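PDB 2P1G: putative xylanase from Bacteroides fragilis, which is of unknown function, named as a possible xylan-degrading glycosidase but belonging to a family resembling N-acetylmuramoyl-L-alanine amidases. Local coordinates for residues L89-D94 and A142-Y147; D83-R88 and K132-S137. One frame throughout, in Å; residues are numbered along the deposited sequence.

Interaction 1 (L89-D94 and A142-Y147)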
loop_
_atom_site.group_PDB
_atom_site.type_symbol
_atom_site.label_atom_id
_atom_site.label_comp_id
_atom_site.label_asym_id
_atom_site.label_seq_id
_atom_site.Cartn_x
_atom_site.Cartn_y
_atom_site.Cartn_z
ATOM N N LEU A 89 10.103 2.095 -1.930
ATOM C CA LEU A 89 9.533 1.711 -0.656
ATOM C C LEU A 89 8.771 0.397 -0.807
ATOM O O LEU A 89 7.595 0.384 -1.226
ATOM C CB LEU A 89 8.619 2.823 -0.136
ATOM C CG LEU A 89 9.380 4.083 0.271
ATOM C CD1 LEU A 89 8.490 5.300 0.105
ATOM C CD2 LEU A 89 9.929 3.968 1.696
ATOM N N HIS A 90 9.453 -0.700 -0.500
ATOM C CA HIS A 90 8.894 -2.048 -0.682
ATOM C C HIS A 90 8.012 -2.507 0.461
ATOM O O HIS A 90 6.987 -3.143 0.229
ATOM C CB HIS A 90 10.043 -3.040 -0.853
ATOM C CG HIS A 90 10.950 -2.689 -1.989
ATOM N ND1 HIS A 90 10.537 -2.752 -3.303
ATOM C CD2 HIS A 90 12.235 -2.264 -2.015
ATOM C CE1 HIS A 90 11.530 -2.377 -4.087
ATOM N NE2 HIS A 90 12.566 -2.063 -3.329
ATOM N N TYR A 91 8.413 -2.241 1.700
ATOM C CA TYR A 91 7.525 -2.602 2.807
ATOM C C TYR A 91 6.488 -1.517 2.973
ATOM O O TYR A 91 6.825 -0.349 3.078
ATOM C CB TYR A 91 8.298 -2.722 4.108
ATOM C CG TYR A 91 9.073 -4.014 4.230
ATOM C CD1 TYR A 91 8.430 -5.203 4.598
ATOM C CD2 TYR A 91 10.426 -4.051 3.960
ATOM C CE1 TYR A 91 9.136 -6.395 4.712
ATOM C CE2 TYR A 91 11.144 -5.235 4.079
ATOM C CZ TYR A 91 10.496 -6.391 4.453
ATOM O OH TYR A 91 11.208 -7.549 4.565
ATOM N N ILE A 92 5.229 -1.916 3.039
ATOM C CA ILE A 92 4.128 -0.958 3.215
ATOM C C ILE A 92 4.205 -0.104 4.484
ATOM O O ILE A 92 3.843 1.065 4.444
ATOM C CB ILE A 92 2.779 -1.633 2.971
ATOM C CG1 ILE A 92 2.724 -2.098 1.512
ATOM C CG2 ILE A 92 1.627 -0.669 3.232
ATOM C CD1 ILE A 92 1.554 -3.027 1.192
ATOM N N SER A 93 4.730 -0.640 5.596
ATOM C CA SER A 93 4.913 0.183 6.799
ATOM C C SER A 93 5.809 1.347 6.496
ATOM O O SER A 93 5.597 2.448 6.970
ATOM C CB SER A 93 5.530 -0.603 7.964
ATOM O OG SER A 93 4.609 -1.586 8.400
ATOM N N ASP A 94 6.841 1.078 5.703
ATOM C CA ASP A 94 7.821 2.083 5.350
ATOM C C ASP A 94 7.187 3.118 4.386
ATOM O O ASP A 94 7.376 4.331 4.538
ATOM C CB ASP A 94 8.962 1.350 4.657
ATOM C CG ASP A 94 10.264 2.101 4.695
ATOM O OD1 ASP A 94 10.389 3.168 5.350
ATOM O OD2 ASP A 94 11.201 1.590 4.038
ATOM N N ALA A 142 21.872 -6.495 2.154
ATOM C CA ALA A 142 22.399 -5.894 3.386
ATOM C C ALA A 142 21.641 -4.605 3.676
ATOM O O ALA A 142 21.285 -4.341 4.831
ATOM C CB ALA A 142 23.887 -5.586 3.252
ATOM N N GLN A 143 21.402 -3.813 2.640
ATOM C CA GLN A 143 20.673 -2.552 2.798
ATOM C C GLN A 143 19.241 -2.810 3.249
ATOM O O GLN A 143 18.738 -2.127 4.148
ATOM C CB GLN A 143 20.703 -1.710 1.514
ATOM C CG GLN A 143 20.098 -0.301 1.654
ATOM C CD GLN A 143 20.775 0.541 2.739
ATOM O OE1 GLN A 143 21.931 0.925 2.600
ATOM N NE2 GLN A 143 20.048 0.825 3.826
ATOM N N MET A 144 18.571 -3.793 2.641
ATOM C CA MET A 144 17.177 -4.073 3.036
ATOM C C MET A 144 17.149 -4.556 4.483
ATOM O O MET A 144 16.258 -4.179 5.245
ATOM C CB MET A 144 16.521 -5.089 2.093
ATOM C CG MET A 144 16.101 -4.534 0.711
ATOM S SD MET A 144 15.252 -2.903 0.637
ATOM C CE MET A 144 13.879 -3.227 1.776
ATOM N N ALA A 145 18.139 -5.353 4.879
ATOM C CA ALA A 145 18.234 -5.785 6.279
ATOM C C ALA A 145 18.397 -4.588 7.246
ATOM O O ALA A 145 17.849 -4.610 8.357
ATOM C CB ALA A 145 19.376 -6.792 6.470
ATOM N N LYS A 146 19.130 -3.552 6.828
ATOM C CA LYS A 146 19.256 -2.341 7.653
ATOM C C LYS A 146 17.909 -1.635 7.796
ATOM O O LYS A 146 17.549 -1.184 8.891
ATOM C CB LYS A 146 20.287 -1.378 7.075
ATOM C CG LYS A 146 21.721 -1.855 7.218
ATOM C CD LYS A 146 22.667 -0.858 6.542
ATOM C CE LYS A 146 24.015 -1.490 6.227
ATOM N NZ LYS A 146 24.769 -0.611 5.267
ATOM N N TYR A 147 17.157 -1.570 6.704
ATOM C CA TYR A 147 15.840 -0.933 6.751
ATOM C C TYR A 147 14.842 -1.739 7.583
ATOM O O TYR A 147 14.072 -1.169 8.388
ATOM C CB TYR A 147 15.300 -0.683 5.342
ATOM C CG TYR A 147 16.037 0.365 4.535
ATOM C CD1 TYR A 147 16.475 1.562 5.123
ATOM C CD2 TYR A 147 16.238 0.191 3.173
ATOM C CE1 TYR A 147 17.119 2.528 4.387
ATOM C CE2 TYR A 147 16.884 1.154 2.411
ATOM C CZ TYR A 147 17.327 2.321 3.027
ATOM O OH TYR A 147 17.962 3.272 2.280
#
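Met144 of helix 138-151 reaches across to two neighbouring aromatic rings, His90 and Tyr91, just before helix 92-101. The contact is a helix packed against the N-terminal entry of another helix, within an amidase-like domain. It includes a Met-aromatic contact, though a loose one. Met144 SD lies 4.1 Å from His90 CD2 and 5.2 Å from the centroid of the imidazole ring. The sulfur approaches that ring obliquely, and the two side chains cross at about a right angle. The terminal methyl meets the phenol instead. Met144 CE comes to the ring edge of Tyr91, near the ring plane, 4.1 Å from CE2. One methionine therefore serves both rings, the sulfur at His90 and the methyl at Tyr91. Its chain is bent at chi2 (-44°) and again at chi3 (-55°), and this curl sets CE beside the phenol edge.

The polar ends of both rings are held elsewhere. His90 NE2 is hydrogen-bonded to the carbonyl oxygen of Tyr85. Tyr91 OH bonds to Glu148, one residue beyond 142-147 on the same helix, and to the backbone N of Met124. The bond at NE2 restrains the turn of the imidazole; those at Tyr91 OH hold the end of the phenol in place but not its rotation about its own axis. Tyr91 is also the N-cap residue of helix 92-101, and its carbonyl accepts a weak bond from Asp94 N. Thr86 and Met124 also pack against Met144, which is buried. The tyrosine edge is met at two adjacent carbons: Met144 CE is also 4.2 Å from Tyr91 CD2.

Interaction 2 (D83-R88 and K132-S137)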
loop_
_atom_site.group_PDB
_atom_site.type_symbol
_atom_site.label_atom_id
_atom_site.label_comp_id
_atom_site.label_asym_id
_atom_site.label_seq_id
_atom_site.Cartn_x
_atom_site.Cartn_y
_atom_site.Cartn_z
ATOM N N ASP A 83 17.312 6.186 -6.005
ATOM C CA ASP A 83 18.693 5.759 -5.750
ATOM C C ASP A 83 18.779 4.225 -5.667
ATOM O O ASP A 83 19.033 3.641 -4.607
ATOM C CB ASP A 83 19.235 6.423 -4.485
ATOM C CG ASP A 83 20.715 6.149 -4.245
ATOM O OD1 ASP A 83 21.440 5.764 -5.193
ATOM O OD2 ASP A 83 21.144 6.339 -3.090
ATOM N N GLY A 84 18.536 3.585 -6.804
ATOM C CA GLY A 84 18.653 2.140 -6.878
ATOM C C GLY A 84 17.407 1.464 -6.346
ATOM O O GLY A 84 16.486 2.121 -5.838
ATOM N N TYR A 85 17.385 0.142 -6.462
ATOM C CA TYR A 85 16.223 -0.648 -6.073
ATOM C C TYR A 85 15.815 -0.427 -4.621
ATOM O O TYR A 85 14.626 -0.414 -4.308
ATOM C CB TYR A 85 16.569 -2.115 -6.278
ATOM C CG TYR A 85 15.516 -3.097 -5.825
ATOM C CD1 TYR A 85 14.360 -3.300 -6.581
ATOM C CD2 TYR A 85 15.688 -3.848 -4.654
ATOM C CE1 TYR A 85 13.389 -4.262 -6.187
ATOM C CE2 TYR A 85 14.738 -4.793 -4.250
ATOM C CZ TYR A 85 13.587 -4.980 -5.018
ATOM O OH TYR A 85 12.645 -5.904 -4.627
ATOM N N THR A 86 16.792 -0.287 -3.723
ATOM C CA THR A 86 16.442 -0.221 -2.301
ATOM C C THR A 86 15.903 1.141 -1.877
ATOM O O THR A 86 15.449 1.268 -0.750
ATOM C CB THR A 86 17.586 -0.640 -1.360
ATOM O OG1 THR A 86 18.681 0.267 -1.501
ATOM C CG2 THR A 86 18.052 -2.039 -1.679
ATOM N N SER A 87 15.965 2.143 -2.758
ATOM C CA SER A 87 15.332 3.440 -2.469
ATOM C C SER A 87 13.819 3.398 -2.666
ATOM O O SER A 87 13.094 4.308 -2.246
ATOM C CB SER A 87 15.942 4.547 -3.331
ATOM O OG SER A 87 15.588 4.362 -4.700
ATOM N N ARG A 88 13.338 2.368 -3.354
ATOM C CA ARG A 88 11.902 2.224 -3.561
ATOM C C ARG A 88 11.305 1.653 -2.281
ATOM O O ARG A 88 11.918 0.818 -1.618
ATOM C CB ARG A 88 11.637 1.274 -4.722
ATOM C CG ARG A 88 10.463 1.643 -5.607
ATOM C CD ARG A 88 10.694 0.989 -6.995
ATOM N NE ARG A 88 10.070 -0.289 -6.912
ATOM C CZ ARG A 88 10.430 -1.426 -7.471
ATOM N NH1 ARG A 88 11.506 -1.581 -8.268
ATOM N NH2 ARG A 88 9.644 -2.429 -7.193
ATOM N N LYS A 132 14.322 -10.148 -8.127
ATOM C CA LYS A 132 15.270 -9.916 -9.212
ATOM C C LYS A 132 16.442 -9.061 -8.706
ATOM O O LYS A 132 17.600 -9.349 -9.017
ATOM C CB LYS A 132 14.558 -9.225 -10.379
ATOM C CG LYS A 132 15.459 -8.855 -11.570
ATOM C CD LYS A 132 14.641 -8.229 -12.722
ATOM C CE LYS A 132 15.574 -7.682 -13.787
ATOM N NZ LYS A 132 14.891 -6.799 -14.784
ATOM N N SER A 133 16.140 -8.015 -7.927
ATOM C CA SER A 133 17.197 -7.084 -7.485
ATOM C C SER A 133 17.876 -7.424 -6.150
ATOM O O SER A 133 18.745 -6.698 -5.681
ATOM C CB SER A 133 16.672 -5.651 -7.494
ATOM O OG SER A 133 16.371 -5.264 -8.812
ATOM N N LEU A 134 17.486 -8.544 -5.549
ATOM C CA LEU A 134 18.182 -9.055 -4.402
ATOM C C LEU A 134 18.963 -10.337 -4.680
ATOM O O LEU A 134 19.983 -10.549 -4.059
ATOM C CB LEU A 134 17.238 -9.296 -3.220
ATOM C CG LEU A 134 16.425 -8.091 -2.730
ATOM C CD1 LEU A 134 15.671 -8.462 -1.502
ATOM C CD2 LEU A 134 17.318 -6.890 -2.418
ATOM N N LYS A 135 18.467 -11.198 -5.575
ATOM C CA LYS A 135 19.012 -12.562 -5.665
ATOM C C LYS A 135 20.480 -12.640 -6.060
ATOM O O LYS A 135 21.135 -13.658 -5.789
ATOM C CB LYS A 135 18.143 -13.479 -6.544
ATOM C CG LYS A 135 18.039 -13.057 -8.008
ATOM C CD LYS A 135 16.892 -13.847 -8.693
ATOM C CE LYS A 135 17.407 -14.830 -9.731
ATOM N NZ LYS A 135 16.311 -15.730 -10.283
ATOM N N ASN A 136 20.990 -11.577 -6.686
ATOM C CA ASN A 136 22.402 -11.484 -7.097
ATOM C C ASN A 136 23.092 -10.228 -6.535
ATOM O O ASN A 136 24.138 -9.784 -7.052
ATOM C CB ASN A 136 22.487 -11.469 -8.626
ATOM C CG ASN A 136 22.025 -12.780 -9.265
ATOM O OD1 ASN A 136 21.235 -12.764 -10.211
ATOM N ND2 ASN A 136 22.527 -13.916 -8.763
ATOM N N SER A 137 22.496 -9.640 -5.487
ATOM C CA SER A 137 23.041 -8.419 -4.898
ATOM C C SER A 137 23.142 -8.483 -3.383
ATOM O O SER A 137 22.225 -8.050 -2.683
ATOM C CB SER A 137 22.250 -7.166 -5.305
ATOM O OG SER A 137 22.848 -6.012 -4.687
#
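The backbones come nearest at Tyr85 and Ser133, whose CA atoms are 6.7 Å apart; 85-87 is a short 3-10 segment, and Leu134 to Ser137 form a type I beta turn. The main event is a CH-pi contact. Ser133 CB sits over one face of the Tyr85 ring, 3.4 Å from its centroid and 17° off the ring normal. Its closest ring atom is CG, 3.3 Å from Ser133 CB. The methylene is displaced toward the rim, on the CG side of the ring. The hydroxyl lies farther out, with Ser133 OG 3.6 Å from Tyr85 CD1. Leu134 meets another part of the ring. Its CD2 approaches Tyr85 CE2 obliquely at 3.8 Å, and the two side chains cross at about a right angle. Tyr85 has CG anti to its own N (chi1 176°), which extends the ring from the 3-10 segment toward 132-137.

On the 83-88 side the turn is held from within. Ser87 OG donates to Gly84 O at 2.7 Å, in the carbonyl plane. The same oxygen also accepts from Ser87 N. In turn, Ser87 OG accepts from Asp83 N at 2.8 Å. The serine hydroxyl thus ties the start of the segment to its 3-10 turn.

The contact joins the loop between helices 65-76 and 92-101 to the loop between helices 123-126 and 138-151. Met124 of helix 123-126 packs on both Tyr85 and Leu134. Asn140, near the start of helix 138-151, touches Leu134 and bonds to the carbonyl oxygen of Ser133.

Interactions 1 and 2 are neighbours, with centres about 11 Å apart on the same side of the chain's centre. Their segments alternate along the chain: 83-88, 89-94, 132-137, then 142-147. The first two are continuous and lead into helix 92-101. The last two lie in the loop before helix 138-151 and on that helix. Thr86 of 83-88 packs on Met144, its CG2 3.7 Å from Met144 SD, and the ring of Tyr85 meets that of His90. Met124 of helix 123-126 also touches residues of both. Together they pack the loop after helix 65-76 against helix 138-151 and the loop before it, on one side of the amidase-like domain.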